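Local coordinates for protein carbohydrate kinase, FGGY (Rhodospirillum rubrum, PDB 3IFR) that probably phosphorylates D-xylulose at the expense of ATP, as a sugar kinase of the FGGY family with an actin-like ATPase fold, at residues A[23-28]-A[72-77]; A[79-84]-A[442-447]; A[34-39]-A[60-65]. One frame throughout, in Å; residues are numbered along the deposited sequence.

Contact 1. Residues A[23-28]-A[72-77]; sequences LVRLPD and ESDWRP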
# COMPACT_ATOMS: atom_id res chain seq x y z
N LEU A 23 -14.46 14.80 5.34
CA LEU A 23 -15.76 15.11 4.83
C LEU A 23 -15.53 15.86 3.55
O LEU A 23 -14.85 16.90 3.54
CB LEU A 23 -16.52 16.01 5.79
CG LEU A 23 -17.97 16.36 5.38
CD1 LEU A 23 -18.85 15.10 5.27
CD2 LEU A 23 -18.62 17.35 6.36
N VAL A 24 -16.12 15.34 2.48
CA VAL A 24 -15.97 15.96 1.17
C VAL A 24 -17.33 16.40 0.68
O VAL A 24 -18.33 15.67 0.80
CB VAL A 24 -15.44 14.94 0.16
CG1 VAL A 24 -15.44 15.53 -1.22
CG2 VAL A 24 -14.08 14.39 0.59
N ARG A 25 -17.36 17.61 0.16
CA ARG A 25 -18.51 18.07 -0.60
C ARG A 25 -18.12 17.89 -2.05
O ARG A 25 -17.11 18.46 -2.50
CB ARG A 25 -18.77 19.55 -0.33
CG ARG A 25 -19.74 20.28 -1.31
CD ARG A 25 -19.55 21.82 -1.22
NE ARG A 25 -19.29 22.20 0.18
CZ ARG A 25 -18.56 23.26 0.55
NH1 ARG A 25 -18.02 24.05 -0.39
NH2 ARG A 25 -18.37 23.52 1.85
N LEU A 26 -18.88 17.09 -2.78
CA LEU A 26 -18.56 16.88 -4.18
C LEU A 26 -18.89 18.14 -5.01
O LEU A 26 -19.85 18.84 -4.71
CB LEU A 26 -19.24 15.61 -4.68
CG LEU A 26 -18.69 14.42 -3.86
CD1 LEU A 26 -19.65 13.25 -3.75
CD2 LEU A 26 -17.29 13.93 -4.33
N PRO A 27 -18.10 18.40 -6.06
CA PRO A 27 -17.11 17.42 -6.51
C PRO A 27 -15.70 17.60 -5.98
O PRO A 27 -14.89 16.74 -6.25
CB PRO A 27 -17.07 17.65 -8.04
CG PRO A 27 -17.72 19.01 -8.29
CD PRO A 27 -18.16 19.58 -6.95
N ASP A 28 -15.37 18.68 -5.29
CA ASP A 28 -13.94 18.99 -5.24
C ASP A 28 -13.46 19.65 -3.98
O ASP A 28 -12.40 20.28 -3.98
CB ASP A 28 -13.54 19.84 -6.47
CG ASP A 28 -14.01 21.32 -6.39
OD1 ASP A 28 -13.41 22.10 -5.61
OD2 ASP A 28 -14.95 21.71 -7.13
N GLU A 72 -23.57 21.61 11.86
CA GLU A 72 -24.82 20.97 11.44
C GLU A 72 -25.41 21.56 10.16
O GLU A 72 -26.05 20.87 9.38
CB GLU A 72 -25.89 21.09 12.53
CG GLU A 72 -26.77 19.86 12.74
CD GLU A 72 -26.21 18.92 13.81
OE1 GLU A 72 -25.36 18.05 13.47
OE2 GLU A 72 -26.63 19.06 14.99
N SER A 73 -25.21 22.84 9.98
CA SER A 73 -25.68 23.51 8.78
C SER A 73 -24.85 23.13 7.51
O SER A 73 -25.26 23.45 6.39
CB SER A 73 -25.61 25.01 9.02
OG SER A 73 -24.26 25.42 8.89
N ASP A 74 -23.69 22.49 7.68
CA ASP A 74 -22.96 21.97 6.52
C ASP A 74 -22.66 20.46 6.68
O ASP A 74 -21.66 19.94 6.14
CB ASP A 74 -21.68 22.76 6.26
CG ASP A 74 -21.08 22.48 4.88
OD1 ASP A 74 -19.82 22.41 4.78
OD2 ASP A 74 -21.85 22.33 3.89
N TRP A 75 -23.54 19.78 7.42
CA TRP A 75 -23.45 18.35 7.68
C TRP A 75 -24.55 17.61 6.89
O TRP A 75 -25.70 17.59 7.30
CB TRP A 75 -23.64 18.12 9.18
CG TRP A 75 -23.51 16.68 9.67
CD1 TRP A 75 -24.48 15.92 10.28
CD2 TRP A 75 -22.33 15.86 9.64
NE1 TRP A 75 -23.97 14.68 10.61
CE2 TRP A 75 -22.66 14.62 10.23
CE3 TRP A 75 -21.03 16.06 9.17
CZ2 TRP A 75 -21.73 13.59 10.36
CZ3 TRP A 75 -20.12 15.03 9.29
CH2 TRP A 75 -20.47 13.82 9.88
N ARG A 76 -24.23 16.98 5.77
CA ARG A 76 -25.25 16.18 5.08
C ARG A 76 -24.60 14.98 4.39
O ARG A 76 -24.73 14.83 3.19
CB ARG A 76 -26.04 17.06 4.10
CG ARG A 76 -25.13 17.97 3.27
CD ARG A 76 -25.83 18.99 2.29
NE ARG A 76 -25.00 20.20 2.19
CZ ARG A 76 -23.93 20.33 1.40
NH1 ARG A 76 -23.22 21.44 1.40
NH2 ARG A 76 -23.58 19.33 0.60
N PRO A 77 -23.87 14.14 5.15
CA PRO A 77 -23.15 13.00 4.57
C PRO A 77 -24.11 11.97 3.99
O PRO A 77 -25.12 11.66 4.63
CB PRO A 77 -22.41 12.43 5.78
CG PRO A 77 -23.15 12.95 6.95
CD PRO A 77 -23.47 14.33 6.55

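Contact 2. Residues A[79-84]-A[442-447]; sequences GICVTG and AWVAAI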
# COMPACT_ATOMS: atom_id res chain seq x y z
N GLY A 79 -22.94 8.95 2.28
CA GLY A 79 -22.38 7.62 2.33
C GLY A 79 -21.01 7.65 2.98
O GLY A 79 -20.38 8.70 3.07
N ILE A 80 -20.53 6.51 3.45
CA ILE A 80 -19.19 6.45 4.04
C ILE A 80 -18.46 5.22 3.53
O ILE A 80 -19.06 4.16 3.35
CB ILE A 80 -19.25 6.39 5.56
CG1 ILE A 80 -17.87 6.16 6.15
CG2 ILE A 80 -20.16 5.27 5.99
CD1 ILE A 80 -17.76 6.61 7.56
N CYS A 81 -17.17 5.35 3.24
CA CYS A 81 -16.35 4.16 2.95
C CYS A 81 -15.17 4.11 3.94
O CYS A 81 -14.53 5.14 4.25
CB CYS A 81 -15.87 4.14 1.49
SG CYS A 81 -14.73 2.76 1.07
N VAL A 82 -14.90 2.92 4.45
CA VAL A 82 -13.79 2.74 5.36
C VAL A 82 -12.65 1.98 4.67
O VAL A 82 -12.85 0.89 4.13
CB VAL A 82 -14.23 1.94 6.60
CG1 VAL A 82 -13.09 1.81 7.60
CG2 VAL A 82 -15.44 2.60 7.28
N THR A 83 -11.44 2.54 4.76
CA THR A 83 -10.23 1.88 4.29
C THR A 83 -9.27 1.75 5.52
O THR A 83 -9.55 2.28 6.61
CB THR A 83 -9.63 2.72 3.14
OG1 THR A 83 -8.41 2.15 2.66
CG2 THR A 83 -9.36 4.14 3.62
N GLY A 84 -8.16 1.03 5.34
CA GLY A 84 -7.14 0.91 6.35
C GLY A 84 -6.06 -0.07 5.92
O GLY A 84 -6.11 -0.63 4.83
N ALA A 442 -13.48 8.16 0.27
CA ALA A 442 -14.61 9.04 -0.01
C ALA A 442 -15.08 8.80 -1.45
O ALA A 442 -16.28 8.78 -1.71
CB ALA A 442 -14.24 10.48 0.17
N TRP A 443 -14.13 8.62 -2.36
CA TRP A 443 -14.49 8.50 -3.77
C TRP A 443 -15.36 7.30 -4.05
O TRP A 443 -16.20 7.32 -4.95
CB TRP A 443 -13.25 8.53 -4.69
CG TRP A 443 -13.61 9.16 -5.97
CD1 TRP A 443 -13.70 8.56 -7.22
CD2 TRP A 443 -14.03 10.51 -6.14
NE1 TRP A 443 -14.13 9.49 -8.16
CE2 TRP A 443 -14.34 10.69 -7.52
CE3 TRP A 443 -14.17 11.60 -5.28
CZ2 TRP A 443 -14.75 11.91 -8.03
CZ3 TRP A 443 -14.59 12.81 -5.79
CH2 TRP A 443 -14.87 12.96 -7.16
N VAL A 444 -15.16 6.22 -3.32
CA VAL A 444 -15.96 5.05 -3.55
C VAL A 444 -17.42 5.35 -3.24
O VAL A 444 -18.34 4.87 -3.93
CB VAL A 444 -15.50 3.88 -2.72
CG1 VAL A 444 -16.51 2.80 -2.77
CG2 VAL A 444 -14.14 3.40 -3.19
N ALA A 445 -17.63 6.12 -2.21
CA ALA A 445 -18.98 6.41 -1.78
C ALA A 445 -19.53 7.50 -2.68
O ALA A 445 -20.74 7.62 -2.86
CB ALA A 445 -19.01 6.83 -0.33
N ALA A 446 -18.63 8.31 -3.22
CA ALA A 446 -19.05 9.41 -4.10
C ALA A 446 -19.70 8.82 -5.37
O ALA A 446 -20.78 9.24 -5.78
CB ALA A 446 -17.86 10.25 -4.47
N ILE A 447 -19.04 7.84 -5.95
CA ILE A 447 -19.50 7.24 -7.16
C ILE A 447 -20.72 6.37 -6.89
O ILE A 447 -21.48 6.09 -7.78
CB ILE A 447 -18.36 6.49 -7.82
CG1 ILE A 447 -17.51 7.51 -8.57
CG2 ILE A 447 -18.87 5.42 -8.78
CD1 ILE A 447 -16.11 7.08 -8.70

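Contact 3. Residues A[34-39]-A[60-65]; sequences ASRPTT and RAVLAE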
# COMPACT_ATOMS: atom_id res chain seq x y z
N ALA A 34 -10.38 15.08 10.26
CA ALA A 34 -10.01 14.77 11.65
C ALA A 34 -9.05 13.58 11.77
O ALA A 34 -9.15 12.62 11.00
CB ALA A 34 -11.25 14.53 12.51
N SER A 35 -8.12 13.64 12.73
CA SER A 35 -7.22 12.53 12.97
C SER A 35 -6.99 12.20 14.44
O SER A 35 -7.32 12.98 15.33
CB SER A 35 -5.87 12.74 12.28
OG SER A 35 -5.11 13.71 12.97
N ARG A 36 -6.41 11.03 14.68
CA ARG A 36 -6.09 10.58 16.02
C ARG A 36 -4.96 9.58 15.87
O ARG A 36 -4.97 8.75 14.94
CB ARG A 36 -7.30 9.89 16.70
CG ARG A 36 -8.50 10.77 17.08
CD ARG A 36 -8.13 11.86 18.09
NE ARG A 36 -9.31 12.60 18.55
CZ ARG A 36 -9.84 13.63 17.90
NH1 ARG A 36 -9.30 14.00 16.75
NH2 ARG A 36 -10.91 14.27 18.37
N PRO A 37 -3.99 9.64 16.80
CA PRO A 37 -2.86 8.72 16.80
C PRO A 37 -3.32 7.28 17.15
O PRO A 37 -4.29 7.09 17.90
CB PRO A 37 -1.96 9.29 17.92
CG PRO A 37 -2.47 10.67 18.16
CD PRO A 37 -3.93 10.55 17.95
N THR A 38 -2.61 6.29 16.62
CA THR A 38 -2.92 4.90 16.90
C THR A 38 -1.62 4.34 17.33
O THR A 38 -0.60 4.76 16.79
CB THR A 38 -3.30 4.16 15.63
OG1 THR A 38 -4.44 4.80 15.06
CG2 THR A 38 -3.57 2.68 15.92
N THR A 39 -1.66 3.42 18.31
CA THR A 39 -0.44 2.85 18.85
C THR A 39 -0.06 1.53 18.16
O THR A 39 -0.87 0.60 18.08
CB THR A 39 -0.55 2.57 20.36
OG1 THR A 39 -0.95 3.76 21.05
CG2 THR A 39 0.79 2.06 20.91
N ARG A 60 -14.85 6.68 16.20
CA ARG A 60 -15.90 7.47 16.82
C ARG A 60 -15.50 8.89 16.99
O ARG A 60 -16.27 9.76 16.67
CB ARG A 60 -16.21 6.91 18.21
CG ARG A 60 -17.02 5.63 18.18
CD ARG A 60 -17.10 5.06 19.54
NE ARG A 60 -17.98 5.88 20.36
CZ ARG A 60 -17.92 5.96 21.69
NH1 ARG A 60 -16.99 5.28 22.36
NH2 ARG A 60 -18.77 6.75 22.33
N ALA A 61 -14.30 9.13 17.51
CA ALA A 61 -13.85 10.51 17.79
C ALA A 61 -13.76 11.41 16.56
O ALA A 61 -14.18 12.58 16.55
CB ALA A 61 -12.49 10.49 18.48
N VAL A 62 -13.16 10.84 15.52
CA VAL A 62 -12.84 11.52 14.29
C VAL A 62 -14.12 11.76 13.45
O VAL A 62 -14.28 12.79 12.85
CB VAL A 62 -11.86 10.60 13.56
CG1 VAL A 62 -12.39 10.12 12.24
CG2 VAL A 62 -10.46 11.16 13.54
N LEU A 63 -15.04 10.80 13.42
CA LEU A 63 -16.33 11.03 12.75
C LEU A 63 -17.13 12.12 13.46
O LEU A 63 -17.57 13.06 12.85
CB LEU A 63 -17.17 9.73 12.63
CG LEU A 63 -16.51 8.63 11.79
CD1 LEU A 63 -17.25 7.27 11.86
CD2 LEU A 63 -16.42 9.12 10.37
N ALA A 64 -17.32 11.98 14.77
CA ALA A 64 -17.96 13.05 15.54
C ALA A 64 -17.27 14.42 15.36
O ALA A 64 -17.92 15.46 15.23
CB ALA A 64 -18.00 12.67 16.97
N GLU A 65 -15.95 14.44 15.34
CA GLU A 65 -15.25 15.73 15.16
C GLU A 65 -15.55 16.33 13.78
O GLU A 65 -15.64 17.54 13.64
CB GLU A 65 -13.75 15.58 15.36
CG GLU A 65 -13.05 16.93 15.27
CD GLU A 65 -11.55 16.83 15.39
OE1 GLU A 65 -11.08 16.24 16.40
OE2 GLU A 65 -10.84 17.36 14.51

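Contact 1. Residues A[23-28]-A[72-77]
R25 and D74 carry the charged half of this contact. R25 NH2 lies 3.5 Å from D74 OD1, close to the guanidinium plane and at its edge, in a weak hydrogen bond that forms part of a salt bridge. The two side chains cross at about a right angle, with guanidinium and carboxylate planes 58° apart, so this is a single-nitrogen approach and not a flat two-nitrogen pairing. The other carboxylate oxygen is taken from within the same loop, where R76 NH1 stands 3.0 Å from D74 OD2. D74 thus lies between two arginines as the shared anion of a small network. The like charges come near one another too, with R76 NH1 4.2 Å from R25 NE; that NE is buried here without a hydrogen-bond partner, and the carboxylate would probably offset some of the repulsion.

The apolar half is built around L23. Its CG is anti to the backbone N (chi1 -177°), and from there CD2 runs out to meet W75 CE3 at 3.9 Å and the backbone oxygen of D74, D74 O, at 4.0 Å, approaching the indole obliquely. CD1 reaches toward the proline ring, 4.5 Å from P77 CB. Inside the loop, P77 CD sits 3.6 Å above the indole plane of W75, over its centre, and covers one face of the ring.

Q8 of strand 8-14 bonds to the backbone of D74 and R76, and W75 also packs on L66 of helix 52-70. The arrangement lies at one end of the N-terminal sheet of the actin-like ATPase fold, where the loop leading from helix 52-70 into strand 77-84 packs against the end of strand 18-25.

Contact 2. Residues A[79-84]-A[442-447]
The backbone of G79 passes close beneath A445, their CA atoms 5.5 Å apart, as strand 79-84 and helix 442-447 run roughly antiparallel at 146° with an axis separation of 6.5 Å. Such a close approach of helix to strand is made by small residues. G79 has no side chain, and the methyl of A445 settles directly on the peptide that follows it: A445 CB is 4.0 Å from G79 C and 4.1 Å from I80 N. The same methyl lies 4.3 Å from C81 N, so it spans the backbone from one residue to the next but one. A beta-carbon at the glycine would point at the helix and lie very near that methyl.

Further along the strand, C81 turns its side chain toward the helix. With SG anti to the backbone N (chi1 176°), the sulfur comes 4.0 Å from V444 CB and meets the branch point of the valine. I80 and V82 direct their CB atoms away from the helix, to the other face of the sheet, where V82 packs on Y164 and L171 of helix 163-172. Y240 of the adjoining strand 238-244 touches both V444 and A445, and V9 on strand 8-14 touches A445, so the helix also rests on the strands flanking 77-84.

The two segments come from the N-terminal and C-terminal FGGY family domains, and the helix therefore ties late sequence to the N-terminal sheet. No hydrogen bond or ion pair joins them: the alanine methyl, the cysteine sulfur, the valine branch carbon and backbone atoms of the strand make up the contact. Its hold is consequently one of shape and burial, and the close fit is consistent with the small size of G79 and A445.

Contact 3. Residues A[34-39]-A[60-65]
R36 reaches from strand 34-37 across to helix 60-65, with its CB directed at the helix. CG is anti to the carbonyl carbon and passes V62 CG2 at 4.1 Å, the two side chains sliding by in opposite directions. A bend at chi2 (-61°) turns CD aside, and NE then lies 3.8 Å from A61 CB. At the tip, NH1 and NH2 both grip one oxygen of E65: NH2 is 2.8 Å from E65 OE1, nearly in line with its C-O bond, while NH1 at 2.9 Å from E65 OE1 comes in from above the carboxylate plane. NH1 also gives a straighter bond (161°) back to S35 O, at 2.6 Å, which fixes the rotation of the guanidinium.

Beneath this salt bridge, A34 CB nestles 3.6 Å from V62 CG2 and 3.5 Å from E65 OE2, so the methyl faces both the valine and the carboxylate. An alanine in place of R36 would probably leave E65 OE1 without its two donors and S35 O without the NH1 bond, and uncover the A61 methyl.

Apolar packing by A34 and V62 thus seats helix 52-70 on the edge strand 29-37, while the partly exposed ion pair of opposite charges adds a directional, electrostatic tie over it.

In the fold
All three contacts meet on one mixed sheet of the N-terminal domain, order 29-37, 18-25, 8-14, 77-84, 238-244, 219-222. Contact 3 is nested inside the chain loop closed by contact 1, and contact 2 follows both. The centres of contacts 1 and 2 lie about 13 Å apart; contact 3 is centred about 18 Å from contact 1 and about 17 Å from contact 2. Helix 52-70 packs on one face, where L63 touches I80; helix 437-448 packs on the other, where A442 meets V24, and W443 and A446 meet L26 just beyond the strand. The sheet is thereby sandwiched between an early helix and one from the C-terminal FGGY domain, consistent with the linked two-domain architecture of actin-like kinases.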